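Local structure of putative periplasmic protein ydgH (Salmonella enterica subsp. enterica serovar Typhimurium, 4EVU) at residues 5-10 against 48-53; 19-24 against 44-49; 27-32 against 62-67; 52-57 against 67-72. The protein is of unknown function but is a putative periplasmic, probably secreted protein, represented here by its C-terminal domain of the YdgH/BhsA/McbA-like (DUF1471) family. All blocks are in the same frame, centred on the assembly; numbering follows the deposited sequence. Where two conformers were deposited one is given.

Contact 1. Residues 5-10 against 48-53; sequences KVEELN and AKYYHI
Glu8 lies across the ring of Tyr51 where the short strand 7-8 runs parallel to strand 50-57. Glu8 CA sits over one ring face, 4.1 Å from the centroid of the Tyr51 ring, a CH-pi contact displaced toward the rim. From there Glu8 CB rests near the phenol end, 3.6 Å from Tyr51 OH. CG stands anti to the backbone N (chi1 -172°) and touches Tyr51 CE1. Beyond it the extended chain brings OE2 to a water, which also donates to Leu9 O and accepts from Ile53 N; the carboxylate's strongest partner is the backbone N of Met32 of the second subunit. Val6 approaches the same ring at its edge, with CG1 3.6 Å from Tyr51 CD2.

On the other face of the sheet, Glu7 and Tyr50 run side by side, the carboxylate plane nearly perpendicular to the ring. Leu9 CD1 packs on Tyr50 CB at 3.8 Å. The backbones join through Glu7 N to Lys49 O, Tyr51 N to Glu7 O and Leu9 N to Tyr51 O (2.9 Å). His52 adds a side-chain bond: ND1 donates to Leu9 O at 3.0 Å, from above the carbonyl plane though with the oxygen close to the imidazole plane. That bond implies a proton on ND1, and Leu9 O receives both a ring N-H and a water just before the helix capped by Asn10.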
loop_
_atom_site.group_PDB
_atom_site.type_symbol
_atom_site.label_atom_id
_atom_site.label_comp_id
_atom_site.label_asym_id
_atom_site.label_seq_id
_atom_site.Cartn_x
_atom_site.Cartn_y
_atom_site.Cartn_z
ATOM N N LYS B 5 -12.088 -15.506 2.907
ATOM C CA LYS B 5 -11.161 -14.760 3.807
ATOM C C LYS B 5 -11.456 -13.255 3.787
ATOM O O LYS B 5 -12.438 -12.823 3.187
ATOM C CB LYS B 5 -9.708 -15.041 3.414
ATOM C CG LYS B 5 -9.275 -14.526 2.052
ATOM C CD LYS B 5 -7.924 -15.154 1.655
ATOM C CE LYS B 5 -7.415 -14.652 0.291
ATOM N NZ LYS B 5 -6.245 -15.441 -0.219
ATOM N N VAL B 6 -10.603 -12.474 4.444
ATOM C CA VAL B 6 -10.801 -11.014 4.556
ATOM C C VAL B 6 -10.331 -10.351 3.270
ATOM O O VAL B 6 -9.237 -10.656 2.771
ATOM C CB VAL B 6 -10.043 -10.433 5.762
ATOM C CG1 VAL B 6 -10.133 -8.909 5.773
ATOM C CG2 VAL B 6 -10.596 -11.038 7.080
ATOM N N GLU B 7 -11.171 -9.494 2.709
ATOM C CA GLU B 7 -10.868 -8.871 1.424
ATOM C C GLU B 7 -10.804 -7.343 1.527
ATOM O O GLU B 7 -11.547 -6.693 2.266
ATOM C CB GLU B 7 -11.929 -9.234 0.381
ATOM C CG GLU B 7 -12.070 -10.697 0.004
ATOM C CD GLU B 7 -13.455 -10.993 -0.583
ATOM O OE1 GLU B 7 -13.965 -10.189 -1.407
ATOM O OE2 GLU B 7 -14.055 -12.020 -0.200
ATOM N N GLU B 8 -9.883 -6.780 0.773
ATOM C CA GLU B 8 -9.768 -5.352 0.631
ATOM C C GLU B 8 -10.819 -4.845 -0.370
ATOM O O GLU B 8 -10.987 -5.433 -1.444
ATOM C CB GLU B 8 -8.372 -4.970 0.080
ATOM C CG GLU B 8 -8.152 -3.458 0.102
ATOM C CD GLU B 8 -6.813 -2.995 -0.431
ATOM O OE1 GLU B 8 -6.156 -3.715 -1.226
ATOM O OE2 GLU B 8 -6.445 -1.854 -0.068
ATOM N N LEU B 9 -11.499 -3.753 -0.025
ATOM C CA LEU B 9 -12.452 -3.107 -0.918
ATOM C C LEU B 9 -11.847 -1.908 -1.601
ATOM O O LEU B 9 -10.992 -1.209 -1.020
ATOM C CB LEU B 9 -13.627 -2.549 -0.116
ATOM C CG LEU B 9 -14.432 -3.538 0.679
ATOM C CD1 LEU B 9 -15.344 -2.789 1.631
ATOM C CD2 LEU B 9 -15.216 -4.452 -0.242
ATOM N N ASN B 10 -12.312 -1.622 -2.801
ATOM C CA ASN B 10 -11.973 -0.380 -3.449
ATOM C C ASN B 10 -12.925 0.749 -3.009
ATOM O O ASN B 10 -13.910 0.504 -2.311
ATOM C CB ASN B 10 -11.879 -0.541 -4.965
ATOM C CG ASN B 10 -13.171 -0.850 -5.613
ATOM O OD1 ASN B 10 -14.239 -0.495 -5.141
ATOM N ND2 ASN B 10 -13.080 -1.562 -6.730
ATOM N N ALA B 48 -14.259 -8.649 11.021
ATOM C CA ALA B 48 -14.626 -8.032 9.754
ATOM C C ALA B 48 -14.402 -9.050 8.657
ATOM O O ALA B 48 -13.501 -9.897 8.767
ATOM C CB ALA B 48 -13.754 -6.798 9.480
ATOM N N LYS B 49 -15.216 -8.948 7.617
ATOM C CA LYS B 49 -15.015 -9.685 6.369
ATOM C C LYS B 49 -14.317 -8.828 5.303
ATOM O O LYS B 49 -13.712 -9.376 4.383
ATOM C CB LYS B 49 -16.370 -10.179 5.848
ATOM C CG LYS B 49 -17.107 -11.128 6.798
ATOM C CD LYS B 49 -16.650 -12.557 6.642
ATOM C CE LYS B 49 -17.740 -13.569 7.029
ATOM N NZ LYS B 49 -17.302 -15.000 6.898
ATOM N N TYR B 50 -14.355 -7.499 5.438
ATOM C CA TYR B 50 -13.780 -6.596 4.458
ATOM C C TYR B 50 -13.159 -5.423 5.188
ATOM O O TYR B 50 -13.588 -5.084 6.294
ATOM C CB TYR B 50 -14.811 -6.027 3.485
ATOM C CG TYR B 50 -15.697 -7.067 2.877
ATOM C CD1 TYR B 50 -15.267 -7.809 1.782
ATOM C CD2 TYR B 50 -16.913 -7.385 3.452
ATOM C CE1 TYR B 50 -16.074 -8.819 1.233
ATOM C CE2 TYR B 50 -17.710 -8.368 2.933
ATOM C CZ TYR B 50 -17.302 -9.092 1.836
ATOM O OH TYR B 50 -18.172 -10.081 1.352
ATOM N N TYR B 51 -12.201 -4.773 4.532
ATOM C CA TYR B 51 -11.670 -3.508 5.019
ATOM C C TYR B 51 -11.417 -2.559 3.854
ATOM O O TYR B 51 -11.266 -2.992 2.727
ATOM C CB TYR B 51 -10.393 -3.706 5.860
ATOM C CG TYR B 51 -9.240 -4.215 5.059
ATOM C CD1 TYR B 51 -8.383 -3.355 4.410
ATOM C CD2 TYR B 51 -9.012 -5.582 4.953
ATOM C CE1 TYR B 51 -7.302 -3.820 3.659
ATOM C CE2 TYR B 51 -7.943 -6.047 4.191
ATOM C CZ TYR B 51 -7.087 -5.155 3.561
ATOM O OH TYR B 51 -6.043 -5.634 2.798
ATOM N N HIS B 52 -11.328 -1.274 4.168
ATOM C CA HIS B 52 -10.986 -0.255 3.201
ATOM C C HIS B 52 -10.042 0.730 3.867
ATOM O O HIS B 52 -10.356 1.325 4.900
ATOM C CB HIS B 52 -12.211 0.498 2.696
ATOM C CG HIS B 52 -11.884 1.573 1.736
ATOM N ND1 HIS B 52 -11.298 1.333 0.513
ATOM C CD2 HIS B 52 -11.972 2.912 1.866
ATOM C CE1 HIS B 52 -11.057 2.495 -0.073
ATOM N NE2 HIS B 52 -11.477 3.464 0.716
ATOM N N ILE B 53 -8.825 0.854 3.302
ATOM C CA ILE B 53 -7.845 1.774 3.838
ATOM C C ILE B 53 -8.312 3.219 3.632
ATOM O O ILE B 53 -8.688 3.608 2.543
ATOM C CB ILE B 53 -6.415 1.531 3.238
ATOM C CG1 ILE B 53 -5.897 0.076 3.584
ATOM C CG2 ILE B 53 -5.446 2.647 3.670
ATOM C CD1 ILE B 53 -4.478 -0.259 3.334
HETATM O O HOH W 1 -14.478 -11.575 2.828
HETATM O O HOH W 2 -8.456 -0.214 0.663
#

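Contact 2. Residues 19-24 against 44-49; sequences PFDSVK and AKKGAK
The Schellman motif that ends helix 32-45 brings Lys46, Gly47 and Ala48 against residues 20-23, at the strand 21-28 that is outermost in this chain's sheet. Gly47, at positive phi, is its C-prime residue: its N bonds to Ala44 O, and Ala48 N reaches back to Ala43 O. The turn leaves Lys46 O at the ring of Phe20, 3.5 Å from Phe20 CE1 and near the ring plane. Ala48 CB meets another part of the same rim, 3.8 Å from Phe20 CE2. The Phe20 ring also forms a cation-pi pair with Lys72.

Lys46 carries the polar half of the contact. Its chain is extended as far as CE, and Lys46 CD slides past Val23 CG1 at 3.8 Å, the two side chains running in opposite directions. A bend at the last torsion (chi4 -95°) then carries Lys46 NZ to Asp21 OD2, making a salt bridge of 3.1 Å that comes in 46° out of the carboxylate plane. The other carboxylate oxygen, OD1, accepts a weak bond from Ser22 N within the strand, so each oxygen of Asp21 has a partner. Here the aliphatic part of a lysine covers a buried valine while its ammonium pairs with a partly exposed acid. It is a glycine-terminated helix end, docked on the outermost strand, within this chain, of a mixed sheet in an alpha+beta domain.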
loop_
_atom_site.group_PDB
_atom_site.type_symbol
_atom_site.label_atom_id
_atom_site.label_comp_id
_atom_site.label_asym_id
_atom_site.label_seq_id
_atom_site.Cartn_x
_atom_site.Cartn_y
_atom_site.Cartn_z
ATOM N N PRO B 19 -19.350 0.907 7.623
ATOM C CA PRO B 19 -18.418 0.191 8.468
ATOM C C PRO B 19 -18.912 0.137 9.898
ATOM O O PRO B 19 -19.695 0.982 10.315
ATOM C CB PRO B 19 -17.126 0.992 8.326
ATOM C CG PRO B 19 -17.589 2.370 8.044
ATOM C CD PRO B 19 -18.836 2.215 7.223
ATOM N N PHE B 20 -18.388 -0.810 10.650
ATOM C CA PHE B 20 -18.731 -0.972 12.057
ATOM C C PHE B 20 -17.641 -0.603 13.044
ATOM O O PHE B 20 -17.896 -0.498 14.242
ATOM C CB PHE B 20 -19.221 -2.414 12.355
ATOM C CG PHE B 20 -18.117 -3.454 12.326
ATOM C CD1 PHE B 20 -17.465 -3.826 13.491
ATOM C CD2 PHE B 20 -17.737 -4.063 11.153
ATOM C CE1 PHE B 20 -16.441 -4.798 13.479
ATOM C CE2 PHE B 20 -16.713 -5.012 11.143
ATOM C CZ PHE B 20 -16.072 -5.368 12.285
ATOM N N ASP B 21 -16.443 -0.422 12.535
ATOM C CA ASP B 21 -15.272 -0.149 13.368
ATOM C C ASP B 21 -14.119 0.234 12.428
ATOM O O ASP B 21 -14.295 0.223 11.215
ATOM C CB ASP B 21 -14.876 -1.376 14.212
ATOM C CG ASP B 21 -14.066 -1.027 15.480
ATOM O OD1 ASP B 21 -13.664 0.123 15.683
ATOM O OD2 ASP B 21 -13.903 -1.936 16.321
ATOM N N SER B 22 -12.966 0.572 12.990
ATOM C CA SER B 22 -11.769 0.729 12.189
ATOM C C SER B 22 -10.552 0.220 12.962
ATOM O O SER B 22 -10.636 -0.062 14.147
ATOM C CB SER B 22 -11.600 2.197 11.743
ATOM O OG SER B 22 -11.503 3.045 12.859
ATOM N N VAL B 23 -9.448 0.059 12.246
ATOM C CA VAL B 23 -8.164 -0.274 12.855
ATOM C C VAL B 23 -7.211 0.880 12.466
ATOM O O VAL B 23 -7.286 1.437 11.368
ATOM C CB VAL B 23 -7.569 -1.604 12.352
ATOM C CG1 VAL B 23 -8.427 -2.745 12.723
ATOM C CG2 VAL B 23 -7.382 -1.601 10.906
ATOM N N LYS B 24 -6.337 1.227 13.405
ATOM C CA LYS B 24 -5.357 2.297 13.199
ATOM C C LYS B 24 -4.118 1.929 13.969
ATOM O O LYS B 24 -4.169 1.684 15.151
ATOM C CB LYS B 24 -5.937 3.608 13.694
ATOM C CG LYS B 24 -5.186 4.809 13.206
ATOM C CD LYS B 24 -4.128 5.251 14.203
ATOM C CE LYS B 24 -3.237 6.337 13.584
ATOM N NZ LYS B 24 -2.231 6.799 14.592
ATOM N N ALA B 44 -9.537 -9.238 10.733
ATOM C CA ALA B 44 -10.062 -10.563 11.106
ATOM C C ALA B 44 -10.250 -10.641 12.616
ATOM O O ALA B 44 -11.192 -11.259 13.072
ATOM C CB ALA B 44 -9.149 -11.686 10.629
ATOM N N LYS B 45 -9.316 -10.116 13.394
ATOM C CA LYS B 45 -9.426 -10.224 14.857
ATOM C C LYS B 45 -10.692 -9.508 15.374
ATOM O O LYS B 45 -11.235 -9.877 16.406
ATOM C CB LYS B 45 -8.184 -9.657 15.579
ATOM C CG LYS B 45 -6.916 -10.477 15.459
ATOM C CD LYS B 45 -5.729 -9.853 16.188
ATOM C CE LYS B 45 -4.568 -10.822 16.245
ATOM N NZ LYS B 45 -3.358 -10.198 16.848
ATOM N N LYS B 46 -11.118 -8.458 14.670
ATOM C CA LYS B 46 -12.322 -7.680 15.056
ATOM C C LYS B 46 -13.609 -8.175 14.409
ATOM O O LYS B 46 -14.681 -7.566 14.581
ATOM C CB LYS B 46 -12.124 -6.185 14.782
ATOM C CG LYS B 46 -11.053 -5.580 15.671
ATOM C CD LYS B 46 -10.786 -4.128 15.371
ATOM C CE LYS B 46 -10.083 -3.403 16.505
ATOM N NZ LYS B 46 -11.106 -2.716 17.352
ATOM N N GLY B 47 -13.548 -9.286 13.697
ATOM C CA GLY B 47 -14.738 -9.837 13.081
ATOM C C GLY B 47 -15.160 -9.320 11.736
ATOM O O GLY B 47 -16.315 -9.515 11.332
ATOM N N ALA B 48 -14.259 -8.649 11.021
ATOM C CA ALA B 48 -14.626 -8.032 9.754
ATOM C C ALA B 48 -14.402 -9.050 8.657
ATOM O O ALA B 48 -13.501 -9.897 8.767
ATOM C CB ALA B 48 -13.754 -6.798 9.480
ATOM N N LYS B 49 -15.216 -8.948 7.617
ATOM C CA LYS B 49 -15.015 -9.685 6.369
ATOM C C LYS B 49 -14.317 -8.828 5.303
ATOM O O LYS B 49 -13.712 -9.376 4.383
ATOM C CB LYS B 49 -16.370 -10.179 5.848
ATOM C CG LYS B 49 -17.107 -11.128 6.798
ATOM C CD LYS B 49 -16.650 -12.557 6.642
ATOM C CE LYS B 49 -17.740 -13.569 7.029
ATOM N NZ LYS B 49 -17.302 -15.000 6.898
#

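Contact 3. Residues 27-32 against 62-67; sequences GNYGNM and NNITIS. With SO4 (sulfate ion), chain E.
Tyr29 and Ile64 form the close-packed half of this contact, at the end of the antiparallel pairing between strands 21-28 and 63-71. Ile64 CG2, placed between its backbone N and carbonyl carbon, touches Tyr29 CB at 3.8 Å, and Ile64 CD1 comes within 3.9 Å of Tyr29 CD1. The two side chains cross at a slant; the tyrosine ring has Asn31 CA over one face.

Behind them Gly27 and Ile64 make a hydrogen-bonded pair, Gly27 N to Ile64 O at 3.0 Å and Ile64 N to Gly27 O at 2.9 Å. Both bonds come in nearly along the C=O axis. Asn28 and Asn63 follow as a non-hydrogen-bonded pair, and beyond them Tyr29 N gives an almost straight bond to Asn62 O (172° at the hydrogen). Asn62 O also accepts from a water that bridges to Gly30 N, so two donors hold this carbonyl where the strands part.

The other side is polar and open to solvent. The side chains of Asn28 and Asn63 lie alongside each other there, but Asn28 has two conformers and the Asn63 amide is probably turned over in the model, so how they pair is doubtful. Asn63 N bonds to O2 of a sulfate ion at 3.2 Å, probably a guest from the crystallisation liquor.

Inward, Tyr29 and Ile64 both rest on Ile35 of helix 32-45, whose N-cap is Asn31. Tyr29 OH reaches Glu8 of the second subunit, so the strand end and the start of the helix meet the dimer partner together.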
loop_
_atom_site.group_PDB
_atom_site.type_symbol
_atom_site.label_atom_id
_atom_site.label_comp_id
_atom_site.label_asym_id
_atom_site.label_seq_id
_atom_site.Cartn_x
_atom_site.Cartn_y
_atom_site.Cartn_z
ATOM N N GLY B 27 3.416 0.415 12.048
ATOM C CA GLY B 27 4.377 -0.675 12.058
ATOM C C GLY B 27 5.287 -0.680 10.859
ATOM O O GLY B 27 5.252 0.217 10.056
ATOM N N ASN B 28 6.080 -1.723 10.742
ATOM C CA ASN B 28 6.990 -1.867 9.627
ATOM C C ASN B 28 6.251 -2.097 8.303
ATOM O O ASN B 28 5.353 -2.949 8.215
ATOM C CB ASN B 28 7.931 -3.021 9.904
ATOM C CG ASN B 28 8.739 -2.808 11.169
ATOM O OD1 ASN B 28 8.837 -3.691 12.019
ATOM N ND2 ASN B 28 9.310 -1.618 11.302
ATOM N N TYR B 29 6.618 -1.334 7.287
ATOM C CA TYR B 29 5.938 -1.360 6.004
ATOM C C TYR B 29 6.211 -2.679 5.266
ATOM O O TYR B 29 5.295 -3.463 4.979
ATOM C CB TYR B 29 6.327 -0.116 5.180
ATOM C CG TYR B 29 5.878 -0.195 3.744
ATOM C CD1 TYR B 29 4.519 -0.333 3.402
ATOM C CD2 TYR B 29 6.802 -0.151 2.705
ATOM C CE1 TYR B 29 4.123 -0.449 2.105
ATOM C CE2 TYR B 29 6.423 -0.250 1.397
ATOM C CZ TYR B 29 5.073 -0.400 1.087
ATOM O OH TYR B 29 4.714 -0.484 -0.215
ATOM N N GLY B 30 7.474 -2.912 4.946
ATOM C CA GLY B 30 7.932 -4.072 4.192
ATOM C C GLY B 30 7.665 -3.881 2.723
ATOM O O GLY B 30 8.557 -3.556 1.965
ATOM N N ASN B 31 6.416 -4.107 2.341
ATOM C CA ASN B 31 5.874 -3.854 1.040
ATOM C C ASN B 31 4.340 -3.847 1.154
ATOM O O ASN B 31 3.790 -4.109 2.237
ATOM C CB ASN B 31 6.444 -4.757 -0.076
ATOM C CG ASN B 31 6.143 -6.221 0.111
ATOM O OD1 ASN B 31 5.201 -6.600 0.809
ATOM N ND2 ASN B 31 6.938 -7.065 -0.560
HETATM N N MSE B 32 3.646 -3.565 0.060
HETATM C CA MSE B 32 2.202 -3.438 0.151
HETATM C C MSE B 32 1.563 -4.752 0.540
HETATM O O MSE B 32 0.599 -4.760 1.280
HETATM C CB MSE B 32 1.599 -2.907 -1.162
HETATM C CG MSE B 32 0.295 -2.184 -0.953
HETATM SE SE MSE B 32 0.602 -0.521 -0.057
HETATM C CE MSE B 32 0.918 0.630 -1.583
ATOM N N ASN B 62 10.562 3.582 6.516
ATOM C CA ASN B 62 10.694 2.452 7.443
ATOM C C ASN B 62 9.313 1.985 7.960
ATOM O O ASN B 62 8.885 0.846 7.748
ATOM C CB ASN B 62 11.541 2.865 8.651
ATOM C CG ASN B 62 12.908 3.407 8.258
ATOM O OD1 ASN B 62 13.833 2.639 7.940
ATOM N ND2 ASN B 62 13.050 4.733 8.303
ATOM N N ASN B 63 8.653 2.868 8.699
ATOM C CA ASN B 63 7.356 2.562 9.280
ATOM C C ASN B 63 6.277 3.228 8.442
ATOM O O ASN B 63 6.500 4.184 7.688
ATOM C CB ASN B 63 7.237 3.004 10.754
ATOM C CG ASN B 63 8.116 2.175 11.705
ATOM O OD1 ASN B 63 8.164 0.946 11.626
ATOM N ND2 ASN B 63 8.815 2.857 12.612
ATOM N N ILE B 64 5.087 2.674 8.576
ATOM C CA ILE B 64 3.878 3.205 7.940
ATOM C C ILE B 64 2.790 3.277 9.023
ATOM O O ILE B 64 2.733 2.418 9.881
ATOM C CB ILE B 64 3.453 2.323 6.712
ATOM C CG1 ILE B 64 2.311 2.963 5.980
ATOM C CG2 ILE B 64 3.169 0.871 7.098
ATOM C CD1 ILE B 64 1.959 2.355 4.628
ATOM N N THR B 65 2.011 4.347 9.016
ATOM C CA THR B 65 0.824 4.496 9.855
ATOM C C THR B 65 -0.368 4.377 8.944
ATOM O O THR B 65 -0.412 4.970 7.889
ATOM C CB THR B 65 0.866 5.856 10.586
ATOM O OG1 THR B 65 1.977 5.866 11.475
ATOM C CG2 THR B 65 -0.395 6.087 11.380
ATOM N N ILE B 66 -1.307 3.521 9.330
ATOM C CA ILE B 66 -2.436 3.186 8.499
ATOM C C ILE B 66 -3.685 3.174 9.298
ATOM O O ILE B 66 -3.679 2.717 10.449
ATOM C CB ILE B 66 -2.305 1.713 8.023
ATOM C CG1 ILE B 66 -1.370 1.617 6.859
ATOM C CG2 ILE B 66 -3.675 1.100 7.603
ATOM C CD1 ILE B 66 -2.108 1.354 5.517
ATOM N N SER B 67 -4.774 3.575 8.634
ATOM C CA SER B 67 -6.082 3.287 9.179
ATOM C C SER B 67 -6.978 2.703 8.092
ATOM O O SER B 67 -6.824 2.996 6.920
ATOM C CB SER B 67 -6.709 4.514 9.748
ATOM O OG SER B 67 -6.983 5.456 8.779
HETATM S S SO4 E . 9.759 6.507 11.235
HETATM O O1 SO4 E . 8.766 7.399 10.639
HETATM O O2 SO4 E . 9.567 5.161 10.679
HETATM O O3 SO4 E . 11.105 6.972 10.913
HETATM O O4 SO4 E . 9.607 6.447 12.700
HETATM O O HOH W 3 9.757 -1.059 5.795
#

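Contact 4. Residues 52-57 against 67-72; sequences HITRQW and SADLYK
Thr54 and Arg55 both face Ser67, a classic beta bulge in the hairpin of strands 50-57 and 63-71. The backbone bonds reveal the shift: Ser67 O takes Thr54 N at 2.8 Å and, more weakly, Arg55 N at 3.3 Å, while Ser67 N bonds to Arg55 O. Before the bulge, His52 and Asp69 make a regular pair with bonds both ways, and Ala68 CA lies 3.1 Å from His52 O, a CA-H...O contact.

Apolar contacts are few. Ile53 CG1 lies loosely by Ala68 CB at 4.4 Å, and His52 CB touches Tyr71 CE2, whose ring also packs on Ala14 of helix 11-15.

Among side-chain polar contacts, the hydroxyls of Thr54 and Ser67 are hydrogen-bonded, Thr54 OG1 to Ser67 OG at 2.9 Å. Thr54 OG1 lies between its own backbone N and carbonyl carbon (chi1 48°), and a water joins it to Asp69 OD1. Gln56 bonds through NE2 and its backbone N to the side chains of Gln56 and Gln58 of the second subunit. Arg55, bent at chi2, turns its guanidinium back on its own strand: Arg55 NH1 donates to Thr54 O at 2.8 Å, with that oxygen near the guanidinium plane but the donor 55° above the carbonyl plane.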
loop_
_atom_site.group_PDB
_atom_site.type_symbol
_atom_site.label_atom_id
_atom_site.label_comp_id
_atom_site.label_asym_id
_atom_site.label_seq_id
_atom_site.Cartn_x
_atom_site.Cartn_y
_atom_site.Cartn_z
ATOM N N HIS B 52 -11.328 -1.274 4.168
ATOM C CA HIS B 52 -10.986 -0.255 3.201
ATOM C C HIS B 52 -10.042 0.730 3.867
ATOM O O HIS B 52 -10.356 1.325 4.900
ATOM C CB HIS B 52 -12.211 0.498 2.696
ATOM C CG HIS B 52 -11.884 1.573 1.736
ATOM N ND1 HIS B 52 -11.298 1.333 0.513
ATOM C CD2 HIS B 52 -11.972 2.912 1.866
ATOM C CE1 HIS B 52 -11.057 2.495 -0.073
ATOM N NE2 HIS B 52 -11.477 3.464 0.716
ATOM N N ILE B 53 -8.825 0.854 3.302
ATOM C CA ILE B 53 -7.845 1.774 3.838
ATOM C C ILE B 53 -8.312 3.219 3.632
ATOM O O ILE B 53 -8.688 3.608 2.543
ATOM C CB ILE B 53 -6.415 1.531 3.238
ATOM C CG1 ILE B 53 -5.897 0.076 3.584
ATOM C CG2 ILE B 53 -5.446 2.647 3.670
ATOM C CD1 ILE B 53 -4.478 -0.259 3.334
ATOM N N THR B 54 -8.338 3.973 4.726
ATOM C CA THR B 54 -8.767 5.370 4.731
ATOM C C THR B 54 -7.638 6.379 4.850
ATOM O O THR B 54 -7.765 7.501 4.343
ATOM C CB THR B 54 -9.778 5.587 5.860
ATOM O OG1 THR B 54 -9.259 5.020 7.065
ATOM C CG2 THR B 54 -11.097 4.867 5.508
ATOM N N ARG B 55 -6.526 6.000 5.483
ATOM C CA ARG B 55 -5.368 6.868 5.636
ATOM C C ARG B 55 -4.094 6.061 5.589
ATOM O O ARG B 55 -4.065 4.972 6.118
ATOM C CB ARG B 55 -5.392 7.639 6.962
ATOM C CG ARG B 55 -6.646 8.415 7.282
ATOM C CD ARG B 55 -6.716 9.754 6.531
ATOM N NE ARG B 55 -7.896 10.495 6.959
ATOM C CZ ARG B 55 -9.137 10.315 6.464
ATOM N NH1 ARG B 55 -9.390 9.444 5.475
ATOM N NH2 ARG B 55 -10.141 11.001 6.970
ATOM N N GLN B 56 -3.047 6.617 5.007
ATOM C CA GLN B 56 -1.722 6.030 5.050
ATOM C C GLN B 56 -0.649 7.098 5.025
ATOM O O GLN B 56 -0.727 8.041 4.252
ATOM C CB GLN B 56 -1.529 4.994 3.955
ATOM C CG GLN B 56 -1.615 5.536 2.539
ATOM C CD GLN B 56 -2.209 4.516 1.521
ATOM O OE1 GLN B 56 -3.424 4.464 1.306
ATOM N NE2 GLN B 56 -1.337 3.709 0.902
ATOM N N TRP B 57 0.332 6.934 5.889
ATOM C CA TRP B 57 1.475 7.842 5.934
ATOM C C TRP B 57 2.728 6.991 6.037
ATOM O O TRP B 57 2.919 6.260 7.019
ATOM C CB TRP B 57 1.386 8.750 7.160
ATOM C CG TRP B 57 0.254 9.681 7.244
ATOM C CD1 TRP B 57 0.221 10.963 6.781
ATOM C CD2 TRP B 57 -0.999 9.461 7.915
ATOM N NE1 TRP B 57 -0.976 11.575 7.155
ATOM C CE2 TRP B 57 -1.749 10.667 7.811
ATOM C CE3 TRP B 57 -1.568 8.365 8.582
ATOM C CZ2 TRP B 57 -3.014 10.824 8.396
ATOM C CZ3 TRP B 57 -2.849 8.527 9.176
ATOM C CH2 TRP B 57 -3.558 9.736 9.047
ATOM N N SER B 67 -4.774 3.575 8.634
ATOM C CA SER B 67 -6.082 3.287 9.179
ATOM C C SER B 67 -6.978 2.703 8.092
ATOM O O SER B 67 -6.824 2.996 6.920
ATOM C CB SER B 67 -6.709 4.514 9.748
ATOM O OG SER B 67 -6.983 5.456 8.779
ATOM N N ALA B 68 -7.928 1.888 8.538
ATOM C CA ALA B 68 -8.881 1.206 7.672
ATOM C C ALA B 68 -10.223 1.048 8.340
ATOM O O ALA B 68 -10.324 0.672 9.507
ATOM C CB ALA B 68 -8.367 -0.182 7.272
ATOM N N ASP B 69 -11.257 1.334 7.578
ATOM C CA ASP B 69 -12.629 1.045 7.997
ATOM C C ASP B 69 -12.861 -0.477 7.837
ATOM O O ASP B 69 -12.341 -1.095 6.889
ATOM C CB ASP B 69 -13.604 1.777 7.108
ATOM C CG ASP B 69 -13.807 3.232 7.441
ATOM O OD1 ASP B 69 -13.555 3.646 8.589
ATOM O OD2 ASP B 69 -14.314 3.958 6.520
ATOM N N LEU B 70 -13.628 -1.044 8.777
ATOM C CA LEU B 70 -13.989 -2.449 8.806
ATOM C C LEU B 70 -15.461 -2.666 8.492
ATOM O O LEU B 70 -16.298 -1.934 8.968
ATOM C CB LEU B 70 -13.685 -3.028 10.157
ATOM C CG LEU B 70 -12.247 -2.968 10.665
ATOM C CD1 LEU B 70 -12.173 -3.782 11.965
ATOM C CD2 LEU B 70 -11.235 -3.410 9.637
ATOM N N TYR B 71 -15.751 -3.754 7.773
ATOM C CA TYR B 71 -17.104 -4.097 7.340
ATOM C C TYR B 71 -17.401 -5.576 7.587
ATOM O O TYR B 71 -16.535 -6.469 7.399
ATOM C CB TYR B 71 -17.311 -3.810 5.850
ATOM C CG TYR B 71 -16.981 -2.436 5.420
ATOM C CD1 TYR B 71 -17.970 -1.476 5.221
ATOM C CD2 TYR B 71 -15.635 -2.060 5.191
ATOM C CE1 TYR B 71 -17.630 -0.177 4.816
ATOM C CE2 TYR B 71 -15.319 -0.796 4.833
ATOM C CZ TYR B 71 -16.299 0.138 4.612
ATOM O OH TYR B 71 -15.962 1.433 4.246
ATOM N N LYS B 72 -18.659 -5.818 7.955
ATOM C CA LYS B 72 -19.193 -7.167 8.011
ATOM C C LYS B 72 -19.544 -7.681 6.613
ATOM O O LYS B 72 -19.770 -6.896 5.672
ATOM C CB LYS B 72 -20.427 -7.230 8.927
ATOM C CG LYS B 72 -20.164 -6.781 10.363
ATOM C CD LYS B 72 -19.372 -7.796 11.166
ATOM C CE LYS B 72 -19.039 -7.326 12.567
ATOM N NZ LYS B 72 -20.194 -7.221 13.446
ATOM O OXT LYS B 72 -19.578 -8.909 6.380
HETATM O O HOH W 4 -11.255 5.392 9.066
#

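How the contacts relate
All four contacts reach one mixed sheet, with strands ordered 7-8, 50-57, 63-71, 21-28. Contact 4 is the central hairpin; contact 1 adds the parallel outer strand, and contact 3 pairs the other outer strand at its far end. Contact 2 joins the beginning of that strand to the end of helix 32-45. Contacts 1, 2 and 4 cluster with centres 8 to 9 Å apart, whereas contacts 1 and 3 have centres about 17 Å apart, on opposite sides of the chain's centre. The segments of contacts 1 and 3 alternate along the chain, so the two interleave in sequence. Contacts 1, 3 and 4 also touch the second subunit, tying the sheet to the dimer.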